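Local atomic coordinates of N-acetylglucosamine-6-phosphate deacetylase (Mycobacterium smegmatis, PDB entry 6FV4), a protein that probably removes the acetyl group from N-acetylglucosamine-6-phosphate, a metal-dependent hydrolysis of carbohydrate metabolism. Residues Arg118-Leu123 / Ile135-Pro140; Arg165-Gly170 / Val194-Val199. The protein carries 1 engineered substitution. One frame throughout, in Å; residues are numbered along the deposited sequence.

Overall arrangement
Following the chain from the N terminus, strand 104-109 leads into helix 113-129. Contact 1 sets 118-123 of that helix against strand 134-138, closing the short connection made of the rest of the helix and the turn into the strand. The chain then runs on to helix 160-170, where contact 2 opens. It continues through strand 174-179 and most of helix 186-195, and contact 2 closes at 194-199, where that helix ends. The two contacts follow in series and do not overlap along the sequence. The centres of contact 1 and contact 2 lie about 11 Å apart. They touch directly: Leu-137 of contact 1 packs on Val-166 of contact 2. Together they tie successive helices and strands of the amidohydrolase barrel to one another.

Contact 1 (Arg118-Leu123 / Ile135-Pro140); sequences RQVSGL and IHLEGP. With CD (cadmium ion), chain J; ZN (zinc ion), chain H.
The tip of Ile-135 does not simply meet another side chain; Ile-135 CD1 lies 3.7 Å from Val-120 O, a backbone carbonyl oxygen of the helix. The same methyl touches Leu-123 CB. It thus sits against both backbone and side chain of one helical turn. Ile-135 reaches this place because CG1 stands anti to the carbonyl carbon (chi1 -56°) and the chain then extends to CD1. One turn before Leu-123, Val-120 meets Leu-137, whose side chain bends its end toward the helix. Val-120 CG2 is 3.8 Å from Leu-137 CD2, and the two side chains cross at about a right angle. No hydrogen bond joins the segments; the side chains that meet are all apolar. All four touching residues are buried. Val-166 of helix 160-170 and Leu-108 of strand 104-109 pack on Leu-137 as well.

Between Ile-135 and Leu-137 the strand turns His-136 away from the helix. Its ring is held by hydrogen bonds to Ser-107 and Thr-178 and lies edge-to-face with His-72. Beyond Leu-137 the strand delivers Glu-138 to the metals. Its carboxylate bridges them: Glu-138 OE1 binds the zinc ion at 2.1 Å and Glu-138 OE2 the cadmium ion at 2.4 Å. The side chain is extended, with CG anti to the backbone N (chi1 -171°). His-72 and His-74 share the zinc, while His-150, His-204 and His-225 share the cadmium, which also carries a water. The peptide bond before Pro-140 is cis. The axes of helix segment 118-123 and strand segment 135-138 run nearly antiparallel, at 163°, and come within 10.1 Å. This is the helix-on-strand packing of a beta-alpha-beta unit in the amidohydrolase barrel, with a metal ligand near the strand's C-terminal end.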
ATOM      1  N   ARG B 118       7.224  33.278  21.030  1.00 31.98           N
ATOM      2  CA  ARG B 118       6.015  33.885  21.583  1.00 31.50           C
ATOM      3  C   ARG B 118       4.810  32.957  21.427  1.00 32.99           C
ATOM      4  O   ARG B 118       4.032  32.763  22.372  1.00 32.14           O
ATOM      5  CB  ARG B 118       5.751  35.232  20.902  1.00 35.76           C
ATOM      6  CG  ARG B 118       4.310  35.754  21.043  1.00 36.90           C
ATOM      7  CD  ARG B 118       4.025  36.980  20.153  1.00 39.87           C
ATOM      8  NE  ARG B 118       4.227  36.713  18.729  1.00 38.69           N
ATOM      9  CZ  ARG B 118       3.319  36.154  17.933  1.00 45.24           C
ATOM     10  NH1 ARG B 118       2.128  35.801  18.414  1.00 45.19           N
ATOM     11  NH2 ARG B 118       3.599  35.935  16.654  1.00 46.32           N
ATOM     12  N   GLN B 119       4.642  32.372  20.237  1.00 30.99           N
ATOM     13  CA  GLN B 119       3.512  31.476  20.004  1.00 27.79           C
ATOM     14  C   GLN B 119       3.579  30.265  20.925  1.00 30.39           C
ATOM     15  O   GLN B 119       2.583  29.895  21.556  1.00 29.13           O
ATOM     16  CB  GLN B 119       3.486  31.045  18.538  1.00 32.69           C
ATOM     17  CG  GLN B 119       3.175  32.172  17.578  1.00 35.36           C
ATOM     18  CD  GLN B 119       3.422  31.782  16.128  1.00 37.44           C
ATOM     19  OE1 GLN B 119       3.786  30.650  15.839  1.00 37.68           O
ATOM     20  NE2 GLN B 119       3.220  32.721  15.212  1.00 38.45           N
ATOM     21  N   VAL B 120       4.755  29.637  21.020  1.00 30.70           N
ATOM     22  CA  VAL B 120       4.915  28.480  21.896  1.00 25.80           C
ATOM     23  C   VAL B 120       4.626  28.861  23.343  1.00 30.84           C
ATOM     24  O   VAL B 120       3.857  28.179  24.034  1.00 30.06           O
ATOM     25  CB  VAL B 120       6.318  27.873  21.728  1.00 27.45           C
ATOM     26  CG1 VAL B 120       6.653  26.937  22.887  1.00 28.60           C
ATOM     27  CG2 VAL B 120       6.395  27.099  20.403  1.00 32.91           C
ATOM     28  N   SER B 121       5.216  29.971  23.816  1.00 29.71           N
ATOM     29  CA  SER B 121       4.972  30.429  25.182  1.00 31.36           C
ATOM     30  C   SER B 121       3.486  30.630  25.452  1.00 28.65           C
ATOM     31  O   SER B 121       2.965  30.181  26.480  1.00 31.19           O
ATOM     32  CB  SER B 121       5.728  31.738  25.454  1.00 35.18           C
ATOM     33  OG  SER B 121       7.114  31.509  25.596  1.00 42.85           O
ATOM     34  N   GLY B 122       2.787  31.313  24.540  1.00 32.47           N
ATOM     35  CA  GLY B 122       1.362  31.551  24.736  1.00 31.76           C
ATOM     36  C   GLY B 122       0.505  30.295  24.664  1.00 30.71           C
ATOM     37  O   GLY B 122      -0.478  30.159  25.405  1.00 27.44           O
ATOM     38  N   LEU B 123       0.832  29.371  23.755  1.00 29.28           N
ATOM     39  CA  LEU B 123       0.028  28.152  23.692  1.00 28.12           C
ATOM     40  C   LEU B 123       0.303  27.249  24.892  1.00 26.13           C
ATOM     41  O   LEU B 123      -0.600  26.539  25.353  1.00 29.75           O
ATOM     42  CB  LEU B 123       0.284  27.392  22.378  1.00 27.71           C
ATOM     43  CG  LEU B 123      -0.377  27.862  21.080  1.00 29.21           C
ATOM     44  CD1 LEU B 123      -0.130  26.845  19.941  1.00 29.23           C
ATOM     45  CD2 LEU B 123      -1.875  28.071  21.269  1.00 26.71           C
ATOM     46  N   ILE B 135       1.211  20.878  21.841  1.00 23.72           N
ATOM     47  CA  ILE B 135       1.582  21.738  20.723  1.00 27.14           C
ATOM     48  C   ILE B 135       2.307  20.901  19.683  1.00 23.84           C
ATOM     49  O   ILE B 135       3.109  20.022  20.020  1.00 22.77           O
ATOM     50  CB  ILE B 135       2.478  22.916  21.166  1.00 23.96           C
ATOM     51  CG1 ILE B 135       1.798  23.735  22.269  1.00 24.46           C
ATOM     52  CG2 ILE B 135       2.827  23.795  19.945  1.00 23.00           C
ATOM     53  CD1 ILE B 135       2.763  24.758  22.994  1.00 26.48           C
ATOM     54  N   HIS B 136       2.034  21.188  18.419  1.00 23.12           N
ATOM     55  CA  HIS B 136       2.710  20.571  17.294  1.00 22.58           C
ATOM     56  C   HIS B 136       3.374  21.675  16.489  1.00 23.32           C
ATOM     57  O   HIS B 136       2.699  22.615  16.049  1.00 26.32           O
ATOM     58  CB  HIS B 136       1.701  19.791  16.449  1.00 24.24           C
ATOM     59  CG  HIS B 136       2.194  19.399  15.091  1.00 26.38           C
ATOM     60  ND1 HIS B 136       1.349  19.315  14.005  1.00 25.61           N
ATOM     61  CD2 HIS B 136       3.417  19.024  14.643  1.00 26.42           C
ATOM     62  CE1 HIS B 136       2.031  18.934  12.941  1.00 27.32           C
ATOM     63  NE2 HIS B 136       3.285  18.734  13.300  1.00 24.82           N
ATOM     64  N   LEU B 137       4.685  21.577  16.302  1.00 19.21           N
ATOM     65  CA  LEU B 137       5.402  22.534  15.462  1.00 26.47           C
ATOM     66  C   LEU B 137       5.496  21.953  14.060  1.00 28.18           C
ATOM     67  O   LEU B 137       6.357  21.112  13.779  1.00 27.94           O
ATOM     68  CB  LEU B 137       6.784  22.832  16.025  1.00 26.54           C
ATOM     69  CG  LEU B 137       6.794  23.226  17.507  1.00 25.77           C
ATOM     70  CD1 LEU B 137       8.226  23.441  17.947  1.00 25.43           C
ATOM     71  CD2 LEU B 137       5.951  24.460  17.724  1.00 25.12           C
ATOM     72  N   GLU B 138       4.594  22.389  13.181  1.00 31.94           N
ATOM     73  CA  GLU B 138       4.659  22.025  11.762  1.00 27.06           C
ATOM     74  C   GLU B 138       5.464  23.091  11.021  1.00 32.91           C
ATOM     75  O   GLU B 138       4.941  23.925  10.278  1.00 28.45           O
ATOM     76  CB  GLU B 138       3.271  21.868  11.170  1.00 32.31           C
ATOM     77  CG  GLU B 138       3.351  21.273   9.746  1.00 27.13           C
ATOM     78  CD  GLU B 138       2.013  21.042   9.126  1.00 30.71           C
ATOM     79  OE1 GLU B 138       1.096  21.795   9.460  1.00 32.74           O
ATOM     80  OE2 GLU B 138       1.888  20.116   8.299  1.00 33.13           O
ATOM     81  N   GLY B 139       6.773  23.044  11.253  1.00 31.73           N
ATOM     82  CA  GLY B 139       7.666  24.094  10.831  1.00 30.77           C
ATOM     83  C   GLY B 139       8.436  24.611  12.033  1.00 29.35           C
ATOM     84  O   GLY B 139       8.014  24.445  13.182  1.00 28.35           O
ATOM     85  N   PRO B 140       9.567  25.274  11.795  1.00 29.13           N
ATOM     86  CA  PRO B 140      10.088  25.757  10.512  1.00 31.16           C
ATOM     87  C   PRO B 140      11.109  24.849   9.827  1.00 30.39           C
ATOM     88  O   PRO B 140      11.654  25.224   8.789  1.00 32.72           O
ATOM     89  CB  PRO B 140      10.769  27.066  10.917  1.00 33.95           C
ATOM     90  CG  PRO B 140      11.361  26.716  12.247  1.00 29.47           C
ATOM     91  CD  PRO B 140      10.391  25.759  12.920  1.00 30.47           C
TER
HETATM   92 CD    CD J 403       0.940  20.986   6.245  1.00 27.76          CD
HETATM   93 ZN    ZN H 401      -0.942  21.487   9.255  1.00 27.02          ZN
HETATM   94  O   HOH W   1      -0.070  21.385   3.891  1.00 31.32           O

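Contact 2 (Arg165-Gly170 / Val194-Val199); sequences RVLDAG and VNAGVV
Leu-167 of helix 160-170 meets Ala-196 and Val-198 around a Schellman motif, the turn that ends helix 186-195 in this amidohydrolase barrel. CB of Leu-167 points toward the turn and carries the side chain off its own helix. Its chi1 of -69° sets CG beside the backbone N, and from there the two methyls extend to the turn. CB and CG are only the stem; the two methyls do the touching. Leu-167 CD1 lies 3.6 Å from Ala-196 CB. Leu-167 CD2 lies 3.9 Å from Val-198 CG2, which CD1 also nears. The fork of the leucine therefore spans two residues, one on each side of Gly-197 in sequence. The ends of Leu-167 and Val-198 meet head-on.

Gly-197 makes the turn between them. It has positive phi (77°), and Gly-197 N bonds to Val-194 O at 2.9 Å. Before and after it, Ala-196 and Val-198 both point their CB toward the leucine's helix. Ala-196 is exposed and Val-198 is buried, so the contact runs from the surface inward. Strand 174-179 packs on both partners: Val-174 touches Leu-167, and Val-177 touches Val-198. No hydrogen bond crosses between the segments. On the valine it is a single branch, Val-198 CG2, that faces both methyls of Leu-167.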
ATOM      1  N   ARG B 165      15.860  26.092  22.853  1.00 34.44           N
ATOM      2  CA  ARG B 165      15.177  27.306  23.298  1.00 35.25           C
ATOM      3  C   ARG B 165      13.668  27.196  23.127  1.00 34.99           C
ATOM      4  O   ARG B 165      12.902  27.629  23.998  1.00 27.57           O
ATOM      5  CB  ARG B 165      15.708  28.510  22.529  1.00 34.24           C
ATOM      6  CG  ARG B 165      17.146  28.864  22.869  1.00 39.74           C
ATOM      7  CD  ARG B 165      17.497  30.202  22.284  1.00 34.75           C
ATOM      8  NE  ARG B 165      17.522  30.191  20.825  1.00 37.11           N
ATOM      9  CZ  ARG B 165      18.612  29.959  20.103  1.00 39.08           C
ATOM     10  NH1 ARG B 165      19.760  29.697  20.710  1.00 41.33           N
ATOM     11  NH2 ARG B 165      18.552  29.971  18.778  1.00 39.88           N
ATOM     12  N   VAL B 166      13.220  26.620  22.002  1.00 35.31           N
ATOM     13  CA  VAL B 166      11.789  26.476  21.763  1.00 29.46           C
ATOM     14  C   VAL B 166      11.193  25.450  22.712  1.00 30.86           C
ATOM     15  O   VAL B 166      10.110  25.662  23.272  1.00 29.59           O
ATOM     16  CB  VAL B 166      11.528  26.116  20.289  1.00 33.96           C
ATOM     17  CG1 VAL B 166      10.079  25.696  20.097  1.00 33.74           C
ATOM     18  CG2 VAL B 166      11.860  27.303  19.410  1.00 35.17           C
ATOM     19  N   LEU B 167      11.884  24.324  22.916  1.00 30.43           N
ATOM     20  CA  LEU B 167      11.390  23.324  23.858  1.00 33.69           C
ATOM     21  C   LEU B 167      11.384  23.862  25.288  1.00 34.77           C
ATOM     22  O   LEU B 167      10.477  23.553  26.070  1.00 33.50           O
ATOM     23  CB  LEU B 167      12.228  22.047  23.776  1.00 32.89           C
ATOM     24  CG  LEU B 167      12.125  21.204  22.492  1.00 35.80           C
ATOM     25  CD1 LEU B 167      12.805  19.873  22.684  1.00 32.68           C
ATOM     26  CD2 LEU B 167      10.693  21.015  22.078  1.00 29.07           C
ATOM     27  N   ASP B 168      12.400  24.647  25.658  1.00 36.11           N
ATOM     28  CA  ASP B 168      12.388  25.272  26.977  1.00 37.29           C
ATOM     29  C   ASP B 168      11.161  26.157  27.139  1.00 33.74           C
ATOM     30  O   ASP B 168      10.452  26.074  28.146  1.00 35.10           O
ATOM     31  CB  ASP B 168      13.671  26.075  27.196  1.00 38.40           C
ATOM     32  CG  ASP B 168      14.886  25.188  27.394  1.00 46.08           C
ATOM     33  OD1 ASP B 168      14.715  23.953  27.544  1.00 47.06           O
ATOM     34  OD2 ASP B 168      16.016  25.729  27.367  1.00 50.70           O
ATOM     35  N   ALA B 169      10.875  26.987  26.128  1.00 34.11           N
ATOM     36  CA  ALA B 169       9.732  27.894  26.199  1.00 34.44           C
ATOM     37  C   ALA B 169       8.413  27.153  26.420  1.00 36.13           C
ATOM     38  O   ALA B 169       7.482  27.709  27.015  1.00 32.90           O
ATOM     39  CB  ALA B 169       9.671  28.739  24.925  1.00 31.44           C
ATOM     40  N   GLY B 170       8.306  25.902  25.959  1.00 35.24           N
ATOM     41  CA  GLY B 170       7.068  25.168  26.132  1.00 33.48           C
ATOM     42  C   GLY B 170       6.872  24.469  27.464  1.00 33.67           C
ATOM     43  O   GLY B 170       5.749  24.057  27.771  1.00 30.77           O
ATOM     44  N   VAL B 194      13.513  13.275  20.381  1.00 33.93           N
ATOM     45  CA  VAL B 194      13.109  12.053  21.074  1.00 33.26           C
ATOM     46  C   VAL B 194      13.683  12.019  22.486  1.00 32.85           C
ATOM     47  O   VAL B 194      13.007  11.608  23.436  1.00 34.71           O
ATOM     48  CB  VAL B 194      13.530  10.815  20.261  1.00 34.85           C
ATOM     49  CG1 VAL B 194      13.416   9.554  21.106  1.00 37.61           C
ATOM     50  CG2 VAL B 194      12.687  10.712  19.020  1.00 30.29           C
ATOM     51  N   ASN B 195      14.927  12.466  22.647  1.00 36.51           N
ATOM     52  CA  ASN B 195      15.536  12.486  23.973  1.00 41.88           C
ATOM     53  C   ASN B 195      14.811  13.446  24.907  1.00 36.71           C
ATOM     54  O   ASN B 195      14.749  13.200  26.111  1.00 33.30           O
ATOM     55  CB  ASN B 195      17.014  12.853  23.874  1.00 41.93           C
ATOM     56  CG  ASN B 195      17.842  11.751  23.243  1.00 46.82           C
ATOM     57  OD1 ASN B 195      17.449  10.582  23.244  1.00 51.41           O
ATOM     58  ND2 ASN B 195      18.998  12.118  22.700  1.00 50.32           N
ATOM     59  N   ALA B 196      14.218  14.507  24.364  1.00 34.52           N
ATOM     60  CA  ALA B 196      13.408  15.434  25.138  1.00 35.54           C
ATOM     61  C   ALA B 196      11.973  14.963  25.324  1.00 35.89           C
ATOM     62  O   ALA B 196      11.165  15.711  25.884  1.00 34.64           O
ATOM     63  CB  ALA B 196      13.413  16.808  24.466  1.00 33.19           C
ATOM     64  N   GLY B 197      11.630  13.760  24.854  1.00 37.03           N
ATOM     65  CA  GLY B 197      10.277  13.257  24.971  1.00 35.47           C
ATOM     66  C   GLY B 197       9.279  13.843  24.001  1.00 30.39           C
ATOM     67  O   GLY B 197       8.076  13.775  24.261  1.00 34.07           O
ATOM     68  N   VAL B 198       9.735  14.433  22.895  1.00 29.84           N
ATOM     69  CA  VAL B 198       8.851  14.957  21.856  1.00 29.16           C
ATOM     70  C   VAL B 198       8.797  13.965  20.695  1.00 28.45           C
ATOM     71  O   VAL B 198       9.807  13.338  20.360  1.00 26.76           O
ATOM     72  CB  VAL B 198       9.332  16.334  21.377  1.00 27.41           C
ATOM     73  CG1 VAL B 198       8.401  16.887  20.307  1.00 26.36           C
ATOM     74  CG2 VAL B 198       9.484  17.312  22.574  1.00 29.54           C
ATOM     75  N   VAL B 199       7.616  13.814  20.090  1.00 29.67           N
ATOM     76  CA  VAL B 199       7.476  12.978  18.900  1.00 25.48           C
ATOM     77  C   VAL B 199       8.072  13.702  17.700  1.00 26.97           C
ATOM     78  O   VAL B 199       7.815  14.894  17.470  1.00 28.63           O
ATOM     79  CB  VAL B 199       6.003  12.618  18.650  1.00 28.76           C
ATOM     80  CG1 VAL B 199       5.865  11.816  17.363  1.00 26.71           C
ATOM     81  CG2 VAL B 199       5.409  11.827  19.826  1.00 31.40           C
TER